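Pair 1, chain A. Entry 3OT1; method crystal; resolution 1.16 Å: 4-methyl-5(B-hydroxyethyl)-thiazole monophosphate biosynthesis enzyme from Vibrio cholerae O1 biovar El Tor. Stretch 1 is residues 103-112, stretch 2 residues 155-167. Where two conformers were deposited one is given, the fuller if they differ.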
# COMPACT_ATOMS: atom_id res chain seq x y z
N GLN A 103 -20.08 15.66 -14.78
CA GLN A 103 -20.73 16.11 -13.56
C GLN A 103 -19.84 17.02 -12.71
O GLN A 103 -20.22 17.41 -11.62
CB GLN A 103 -21.20 14.92 -12.75
CG GLN A 103 -22.31 14.19 -13.45
CD GLN A 103 -22.80 12.97 -12.74
OE1 GLN A 103 -22.51 12.74 -11.57
NE2 GLN A 103 -23.56 12.15 -13.46
N GLY A 104 -18.67 17.37 -13.24
CA GLY A 104 -17.75 18.27 -12.57
C GLY A 104 -17.00 17.66 -11.40
O GLY A 104 -16.44 18.39 -10.58
N LYS A 105 -16.97 16.34 -11.34
CA LYS A 105 -16.38 15.64 -10.20
C LYS A 105 -14.94 15.30 -10.42
O LYS A 105 -14.53 15.00 -11.54
CB LYS A 105 -17.17 14.37 -9.94
CG LYS A 105 -18.60 14.67 -9.44
CD LYS A 105 -19.51 13.46 -9.43
CE LYS A 105 -20.85 13.84 -8.81
NZ LYS A 105 -21.82 12.73 -8.88
N LEU A 106 -14.17 15.28 -9.33
CA LEU A 106 -12.80 14.85 -9.37
C LEU A 106 -12.66 13.44 -9.93
O LEU A 106 -13.28 12.50 -9.45
CB LEU A 106 -12.23 14.89 -7.96
CG LEU A 106 -10.75 14.55 -7.81
CD1 LEU A 106 -9.85 15.55 -8.56
CD2 LEU A 106 -10.38 14.46 -6.31
N VAL A 107 -11.77 13.32 -10.92
CA VAL A 107 -11.27 12.05 -11.41
C VAL A 107 -9.78 12.03 -11.09
O VAL A 107 -9.06 12.99 -11.38
CB VAL A 107 -11.55 11.86 -12.89
CG1 VAL A 107 -10.87 10.58 -13.38
CG2 VAL A 107 -13.07 11.85 -13.14
N ALA A 108 -9.35 10.93 -10.47
CA ALA A 108 -7.98 10.77 -10.01
C ALA A 108 -7.44 9.48 -10.58
O ALA A 108 -8.14 8.48 -10.57
CB ALA A 108 -7.96 10.75 -8.48
N ALA A 109 -6.21 9.47 -11.07
CA ALA A 109 -5.63 8.27 -11.63
C ALA A 109 -4.13 8.24 -11.44
O ALA A 109 -3.47 9.28 -11.44
CB ALA A 109 -5.96 8.14 -13.12
N ILE A 110 -3.57 7.04 -11.32
CA ILE A 110 -2.17 6.88 -11.01
C ILE A 110 -1.51 5.87 -11.93
O ILE A 110 -2.16 4.97 -12.47
CB ILE A 110 -2.01 6.50 -9.50
CG1 ILE A 110 -0.55 6.51 -9.01
CG2 ILE A 110 -2.71 5.19 -9.18
CD1 ILE A 110 -0.44 6.54 -7.50
N CYS A 111 -0.19 6.00 -12.02
CA CYS A 111 0.66 4.99 -12.64
C CYS A 111 0.39 4.82 -14.14
O CYS A 111 0.46 5.80 -14.88
CB CYS A 111 0.47 3.71 -11.79
SG CYS A 111 1.38 2.24 -12.15
N ALA A 112 0.12 3.61 -14.61
CA ALA A 112 -0.09 3.39 -16.04
C ALA A 112 -1.38 4.00 -16.56
O ALA A 112 -1.53 4.19 -17.77
CB ALA A 112 -0.05 1.88 -16.36
N GLN A 155 -10.04 20.70 -15.56
CA GLN A 155 -10.80 19.50 -15.85
C GLN A 155 -10.93 18.60 -14.61
O GLN A 155 -11.23 17.42 -14.73
CB GLN A 155 -10.18 18.73 -17.02
CG GLN A 155 -10.27 19.49 -18.34
CD GLN A 155 -9.76 18.66 -19.49
OE1 GLN A 155 -10.07 17.48 -19.60
NE2 GLN A 155 -9.00 19.28 -20.39
N HIS A 156 -10.76 19.18 -13.42
CA HIS A 156 -10.92 18.46 -12.15
C HIS A 156 -10.18 17.12 -12.19
O HIS A 156 -10.79 16.07 -11.96
CB HIS A 156 -12.40 18.21 -11.84
CG HIS A 156 -13.24 19.44 -11.92
ND1 HIS A 156 -14.08 19.70 -12.97
CD2 HIS A 156 -13.33 20.49 -11.08
CE1 HIS A 156 -14.68 20.86 -12.77
NE2 HIS A 156 -14.24 21.36 -11.63
N LEU A 157 -8.90 17.15 -12.53
CA LEU A 157 -8.13 15.93 -12.78
C LEU A 157 -6.88 15.87 -11.90
O LEU A 157 -6.06 16.78 -11.89
CB LEU A 157 -7.70 15.88 -14.26
CG LEU A 157 -6.87 14.65 -14.62
CD1 LEU A 157 -7.70 13.38 -14.55
CD2 LEU A 157 -6.21 14.82 -15.99
N LEU A 158 -6.73 14.77 -11.17
CA LEU A 158 -5.56 14.55 -10.34
C LEU A 158 -4.83 13.32 -10.86
O LEU A 158 -5.45 12.25 -10.99
CB LEU A 158 -5.99 14.30 -8.89
CG LEU A 158 -4.84 14.14 -7.88
CD1 LEU A 158 -4.10 15.48 -7.68
CD2 LEU A 158 -5.39 13.58 -6.56
N THR A 159 -3.54 13.44 -11.15
CA THR A 159 -2.78 12.29 -11.57
C THR A 159 -1.50 12.15 -10.75
O THR A 159 -1.03 13.08 -10.11
CB THR A 159 -2.46 12.33 -13.08
OG1 THR A 159 -1.80 13.56 -13.40
CG2 THR A 159 -3.71 12.14 -13.90
N SER A 160 -0.96 10.93 -10.77
CA SER A 160 0.25 10.65 -10.01
C SER A 160 0.99 9.48 -10.65
O SER A 160 0.51 8.86 -11.58
CB SER A 160 -0.11 10.41 -8.55
OG SER A 160 0.99 10.33 -7.68
N GLN A 161 2.19 9.18 -10.16
CA GLN A 161 3.15 8.37 -10.89
C GLN A 161 3.25 6.88 -10.58
O GLN A 161 3.43 6.11 -11.50
CB GLN A 161 4.55 8.99 -10.75
CG GLN A 161 4.65 10.40 -11.35
CD GLN A 161 6.07 10.83 -11.53
OE1 GLN A 161 7.01 10.03 -11.44
NE2 GLN A 161 6.26 12.10 -11.85
N GLY A 162 3.20 6.44 -9.33
CA GLY A 162 3.50 5.04 -9.09
C GLY A 162 3.29 4.62 -7.66
O GLY A 162 2.79 5.37 -6.82
N PRO A 163 3.72 3.40 -7.35
CA PRO A 163 3.52 2.87 -6.01
C PRO A 163 4.04 3.83 -4.93
O PRO A 163 3.39 4.03 -3.91
CB PRO A 163 4.30 1.54 -6.06
CG PRO A 163 4.18 1.10 -7.47
CD PRO A 163 4.29 2.38 -8.26
N GLY A 164 5.22 4.39 -5.16
CA GLY A 164 5.86 5.27 -4.19
C GLY A 164 5.29 6.66 -4.09
O GLY A 164 5.70 7.42 -3.22
N THR A 165 4.32 7.00 -4.96
CA THR A 165 3.58 8.26 -4.84
C THR A 165 2.13 8.06 -4.42
O THR A 165 1.39 9.03 -4.32
CB THR A 165 3.63 9.09 -6.17
OG1 THR A 165 2.86 8.43 -7.16
CG2 THR A 165 5.07 9.33 -6.64
N ALA A 166 1.72 6.83 -4.16
CA ALA A 166 0.32 6.54 -3.96
C ALA A 166 -0.23 7.20 -2.68
O ALA A 166 -1.36 7.67 -2.66
CB ALA A 166 0.04 5.04 -3.98
N LEU A 167 0.56 7.17 -1.60
CA LEU A 167 0.13 7.82 -0.37
C LEU A 167 -0.01 9.34 -0.58
O LEU A 167 -1.01 9.96 -0.17
CB LEU A 167 1.13 7.48 0.71
CG LEU A 167 0.82 7.95 2.10
CD1 LEU A 167 -0.61 7.67 2.48
CD2 LEU A 167 1.80 7.31 3.10
O HOH W 1 -13.19 15.41 -13.95

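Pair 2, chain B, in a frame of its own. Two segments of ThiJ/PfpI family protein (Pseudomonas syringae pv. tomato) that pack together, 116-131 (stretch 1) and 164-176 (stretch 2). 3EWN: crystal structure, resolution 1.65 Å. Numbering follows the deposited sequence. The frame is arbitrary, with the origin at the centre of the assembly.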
# COMPACT_ATOMS: atom_id res chain seq x y z
N ARG B 116 -23.64 -11.21 9.26
CA ARG B 116 -24.42 -9.98 9.25
C ARG B 116 -23.82 -8.83 8.44
O ARG B 116 -24.47 -7.81 8.23
CB ARG B 116 -24.66 -9.51 10.68
CG ARG B 116 -25.45 -10.49 11.54
CD ARG B 116 -25.62 -9.94 12.95
NE ARG B 116 -24.34 -9.72 13.60
CZ ARG B 116 -23.57 -10.70 14.08
NH1 ARG B 116 -23.97 -11.96 13.99
NH2 ARG B 116 -22.40 -10.41 14.63
N ALA B 117 -22.58 -8.99 7.98
CA ALA B 117 -21.93 -7.93 7.21
C ALA B 117 -22.60 -7.68 5.87
O ALA B 117 -23.00 -8.63 5.19
CB ALA B 117 -20.45 -8.27 7.00
N LYS B 118 -22.74 -6.41 5.49
CA LYS B 118 -23.37 -6.07 4.22
C LYS B 118 -22.49 -6.57 3.08
O LYS B 118 -22.98 -7.07 2.06
CB LYS B 118 -23.55 -4.55 4.12
CG LYS B 118 -24.41 -4.12 2.94
CD LYS B 118 -24.65 -2.61 2.94
CE LYS B 118 -25.51 -2.19 1.75
NZ LYS B 118 -25.75 -0.72 1.69
N TYR B 119 -21.18 -6.45 3.25
CA TYR B 119 -20.21 -6.91 2.26
C TYR B 119 -19.15 -7.75 2.94
O TYR B 119 -18.66 -7.40 4.00
CB TYR B 119 -19.53 -5.72 1.58
CG TYR B 119 -20.46 -4.83 0.79
CD1 TYR B 119 -20.87 -5.18 -0.50
CD2 TYR B 119 -20.94 -3.63 1.33
CE1 TYR B 119 -21.72 -4.35 -1.24
CE2 TYR B 119 -21.79 -2.80 0.60
CZ TYR B 119 -22.17 -3.17 -0.67
OH TYR B 119 -23.01 -2.35 -1.39
N ILE B 120 -18.81 -8.88 2.31
CA ILE B 120 -17.79 -9.79 2.80
C ILE B 120 -16.70 -9.70 1.74
O ILE B 120 -16.91 -10.04 0.58
CB ILE B 120 -18.35 -11.23 2.89
CG1 ILE B 120 -19.43 -11.27 3.98
CG2 ILE B 120 -17.22 -12.21 3.19
CD1 ILE B 120 -20.12 -12.61 4.12
N THR B 121 -15.52 -9.24 2.15
CA THR B 121 -14.45 -9.03 1.20
C THR B 121 -13.08 -9.51 1.65
O THR B 121 -12.86 -9.79 2.82
CB THR B 121 -14.32 -7.53 0.88
OG1 THR B 121 -13.86 -6.84 2.05
CG2 THR B 121 -15.68 -6.95 0.48
N SER B 122 -12.16 -9.58 0.70
CA SER B 122 -10.79 -9.99 0.97
C SER B 122 -9.94 -9.67 -0.24
O SER B 122 -10.45 -9.39 -1.32
CB SER B 122 -10.71 -11.49 1.26
OG SER B 122 -10.96 -12.26 0.09
N VAL B 123 -8.63 -9.69 -0.03
CA VAL B 123 -7.68 -9.44 -1.10
C VAL B 123 -6.59 -10.51 -0.98
O VAL B 123 -6.25 -10.94 0.12
CB VAL B 123 -7.04 -8.03 -0.97
CG1 VAL B 123 -5.78 -7.93 -1.83
CG2 VAL B 123 -8.04 -6.98 -1.40
N CYS B 124 -6.08 -10.98 -2.12
CA CYS B 124 -5.01 -11.96 -2.10
C CYS B 124 -5.42 -13.25 -1.39
O CYS B 124 -6.57 -13.67 -1.48
CB CYS B 124 -3.78 -11.33 -1.43
SG CYS B 124 -2.20 -12.11 -1.79
N SER B 125 -4.49 -13.86 -0.65
CA SER B 125 -4.81 -15.11 0.04
C SER B 125 -5.81 -14.93 1.18
O SER B 125 -6.16 -15.88 1.87
CB SER B 125 -3.54 -15.77 0.58
OG SER B 125 -2.85 -14.92 1.47
N GLY B 126 -6.28 -13.70 1.37
CA GLY B 126 -7.26 -13.45 2.41
C GLY B 126 -8.53 -14.26 2.14
O GLY B 126 -9.29 -14.54 3.06
N SER B 127 -8.75 -14.63 0.89
CA SER B 127 -9.95 -15.41 0.58
C SER B 127 -9.88 -16.82 1.16
O SER B 127 -10.89 -17.52 1.20
CB SER B 127 -10.19 -15.44 -0.94
OG SER B 127 -9.00 -15.62 -1.67
N LEU B 128 -8.71 -17.25 1.60
CA LEU B 128 -8.59 -18.58 2.22
C LEU B 128 -9.23 -18.47 3.60
O LEU B 128 -9.82 -19.43 4.10
CB LEU B 128 -7.12 -19.00 2.38
CG LEU B 128 -6.25 -19.23 1.14
CD1 LEU B 128 -4.85 -19.65 1.59
CD2 LEU B 128 -6.86 -20.30 0.23
N ILE B 129 -9.11 -17.30 4.22
CA ILE B 129 -9.69 -17.07 5.53
C ILE B 129 -11.21 -17.03 5.40
O ILE B 129 -11.91 -17.63 6.22
CB ILE B 129 -9.16 -15.75 6.15
CG1 ILE B 129 -7.66 -15.87 6.43
CG2 ILE B 129 -9.93 -15.44 7.44
CD1 ILE B 129 -6.99 -14.56 6.86
N LEU B 130 -11.71 -16.35 4.37
CA LEU B 130 -13.16 -16.27 4.15
C LEU B 130 -13.71 -17.66 3.90
O LEU B 130 -14.78 -18.02 4.39
CB LEU B 130 -13.48 -15.40 2.92
CG LEU B 130 -13.12 -13.92 2.91
CD1 LEU B 130 -13.70 -13.28 1.65
CD2 LEU B 130 -13.67 -13.23 4.15
N GLY B 131 -12.97 -18.45 3.13
CA GLY B 131 -13.41 -19.80 2.83
C GLY B 131 -13.41 -20.69 4.05
O GLY B 131 -14.37 -21.41 4.31
N VAL B 164 -13.45 -9.98 -8.27
CA VAL B 164 -14.62 -10.80 -8.50
C VAL B 164 -15.75 -10.46 -7.54
O VAL B 164 -15.54 -10.38 -6.33
CB VAL B 164 -14.29 -12.31 -8.32
CG1 VAL B 164 -15.55 -13.15 -8.49
CG2 VAL B 164 -13.23 -12.73 -9.32
N ARG B 165 -16.94 -10.24 -8.09
CA ARG B 165 -18.09 -9.96 -7.24
C ARG B 165 -19.19 -10.99 -7.49
O ARG B 165 -19.53 -11.28 -8.63
CB ARG B 165 -18.66 -8.56 -7.48
CG ARG B 165 -19.89 -8.32 -6.61
CD ARG B 165 -20.49 -6.93 -6.73
NE ARG B 165 -21.63 -6.81 -5.82
CZ ARG B 165 -22.37 -5.72 -5.68
NH1 ARG B 165 -22.08 -4.63 -6.38
NH2 ARG B 165 -23.38 -5.71 -4.82
N ASP B 166 -19.71 -11.54 -6.41
CA ASP B 166 -20.80 -12.51 -6.49
C ASP B 166 -21.71 -12.13 -5.34
O ASP B 166 -21.40 -12.41 -4.18
CB ASP B 166 -20.26 -13.93 -6.31
CG ASP B 166 -21.35 -14.98 -6.39
OD1 ASP B 166 -22.54 -14.62 -6.50
OD2 ASP B 166 -21.01 -16.18 -6.34
N ARG B 167 -22.83 -11.49 -5.66
CA ARG B 167 -23.76 -11.05 -4.64
C ARG B 167 -23.00 -10.09 -3.71
O ARG B 167 -22.43 -9.11 -4.18
CB ARG B 167 -24.33 -12.25 -3.90
CG ARG B 167 -25.42 -12.98 -4.71
CD ARG B 167 -25.62 -14.41 -4.24
NE ARG B 167 -24.53 -15.27 -4.68
CZ ARG B 167 -24.35 -16.52 -4.26
NH1 ARG B 167 -23.33 -17.23 -4.72
NH2 ARG B 167 -25.18 -17.05 -3.37
N ASN B 168 -22.98 -10.36 -2.41
CA ASN B 168 -22.28 -9.46 -1.51
C ASN B 168 -20.86 -9.91 -1.15
O ASN B 168 -20.30 -9.46 -0.16
CB ASN B 168 -23.11 -9.23 -0.25
CG ASN B 168 -23.06 -10.40 0.70
OD1 ASN B 168 -23.04 -11.56 0.28
ND2 ASN B 168 -23.05 -10.11 2.00
N ARG B 169 -20.30 -10.79 -1.97
CA ARG B 169 -18.94 -11.27 -1.78
C ARG B 169 -18.09 -10.60 -2.85
O ARG B 169 -18.33 -10.79 -4.04
CB ARG B 169 -18.85 -12.79 -1.97
CG ARG B 169 -18.92 -13.61 -0.69
CD ARG B 169 -20.26 -13.46 0.03
NE ARG B 169 -20.42 -14.50 1.04
CZ ARG B 169 -21.47 -14.59 1.85
NH1 ARG B 169 -22.45 -13.71 1.78
NH2 ARG B 169 -21.54 -15.59 2.73
N ILE B 170 -17.10 -9.82 -2.43
CA ILE B 170 -16.22 -9.15 -3.38
C ILE B 170 -14.78 -9.45 -2.99
O ILE B 170 -14.34 -9.13 -1.89
CB ILE B 170 -16.47 -7.62 -3.39
CG1 ILE B 170 -17.95 -7.36 -3.70
CG2 ILE B 170 -15.57 -6.96 -4.44
CD1 ILE B 170 -18.35 -5.90 -3.69
N THR B 171 -14.05 -10.09 -3.90
CA THR B 171 -12.67 -10.46 -3.63
C THR B 171 -11.70 -9.94 -4.68
O THR B 171 -12.03 -9.85 -5.86
CB THR B 171 -12.52 -12.01 -3.53
OG1 THR B 171 -13.10 -12.63 -4.68
CG2 THR B 171 -13.22 -12.53 -2.28
N GLY B 172 -10.50 -9.59 -4.22
CA GLY B 172 -9.47 -9.11 -5.12
C GLY B 172 -8.38 -10.15 -5.23
O GLY B 172 -8.19 -10.95 -4.32
N ALA B 173 -7.65 -10.14 -6.34
CA ALA B 173 -6.57 -11.11 -6.54
C ALA B 173 -5.34 -10.77 -5.71
O ALA B 173 -5.42 -10.10 -4.68
CB ALA B 173 -6.22 -11.19 -8.01
N GLY B 174 -4.18 -11.22 -6.17
CA GLY B 174 -2.95 -10.99 -5.45
C GLY B 174 -2.56 -9.55 -5.14
O GLY B 174 -2.83 -8.63 -5.90
N VAL B 175 -1.91 -9.41 -3.99
CA VAL B 175 -1.40 -8.14 -3.46
C VAL B 175 -1.94 -6.81 -4.01
O VAL B 175 -2.94 -6.29 -3.51
CB VAL B 175 0.15 -8.14 -3.57
CG1 VAL B 175 0.73 -6.97 -2.79
CG2 VAL B 175 0.70 -9.47 -3.05
N THR B 176 -1.27 -6.27 -5.02
CA THR B 176 -1.66 -4.98 -5.58
C THR B 176 -3.08 -4.87 -6.11
O THR B 176 -3.60 -3.77 -6.30
CB THR B 176 -0.68 -4.54 -6.69
OG1 THR B 176 -0.67 -5.50 -7.75
CG2 THR B 176 0.73 -4.41 -6.13
O HOH W 2 -23.46 -11.21 5.10
O HOH W 3 -9.09 -12.29 -1.95

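Two parallel strands lie side by side in both pairs, and 14 central residues superpose with an RMSD of 0.7 Å. In pair 1 the axes of strands 106-110 and 157-160 approach to 4.7 Å at an angle of 11°; in pair 2 strands 119-123 and 169-172 also approach to 4.7 Å, at 6°. The contacts bury 629 Å² and 706 Å², both sides summed.

The ladder of backbone hydrogen bonds is the common core. In pair 1, Val A107 N donates to His A156 O (3.1 Å), Leu A158 N to Val A107 O (2.9 Å), Ala A109 N to Leu A158 O (2.9 Å) and Ser A160 N to Ala A109 O (3.1 Å). The matching rungs of pair 2 run from Ile B120 N to Asn B168 O (2.9 Å), Ile B170 N to Ile B120 O (3.0 Å), Ser B122 N to Ile B170 O (3.4 Å, weak) and Gly B172 N to Ser B122 O (2.9 Å). Both ladders finish at a cysteine with positive phi: Cys A111 N donates to Ser A160 O (3.0 Å), and its counterpart Cys B124 N to Gly B172 O (3.0 Å), with a second, weak bond from Cys B124 N to Ala B173 O (2.8 Å). The cysteine side-chain centres coincide within 0.4 Å; in pair 2 the sulfur also accepts a bond from Val B175 N to Cys B124 SG (3.5 Å).

At the entrance, His A156 matches Asn B168, and both point toward the partner strand. The histidine ring has Gly A104 O over one face, at 3.6 Å from His A156 ND1. The asparagine instead bonds the opposing backbone, Asn B168 ND2 to Lys B118 O (3.0 Å).

On the face carrying Val A107 and Leu A157, two apolar side chains meet loosely, Val A107 CG1 to Leu A157 CD1 at 4.4 Å. Ile B120 and Arg B169 take these places: the arginine lays its guanidinium against the isoleucine, with Ile B120 CD1 over one face, 3.3 Å from Arg B169 CZ. Farther along this face, Ala A109 and Thr A159 match Ser B122 and Thr B171; the serine adds a hydroxyl, and Ser B122 OG lies 3.3 Å from Thr B171 CG2. A water accepts from Ser B122 OG (2.8 Å) and donates to Gly B172 O (2.9 Å), bridging the strands.

The other face pairs Ala A108 with Leu A158, where Ala A108 CB is 4.1 Å from Leu A158 CB, and Thr B121 with Ile B170, where Thr B121 CG2 is 4.0 Å from Ile B170 CB. Next, Ile A110 and Ser A160 match Val B123 and Gly B172. The longer isoleucine reaches beyond the serine, bringing Ile A110 CD1 to 3.6 Å from Ala A166 CA. In pair 2 the valine packs beside a residue without a side chain: an ideal CB on Gly B172 would sit tightly, 3.4 Å from Val B123 CG2.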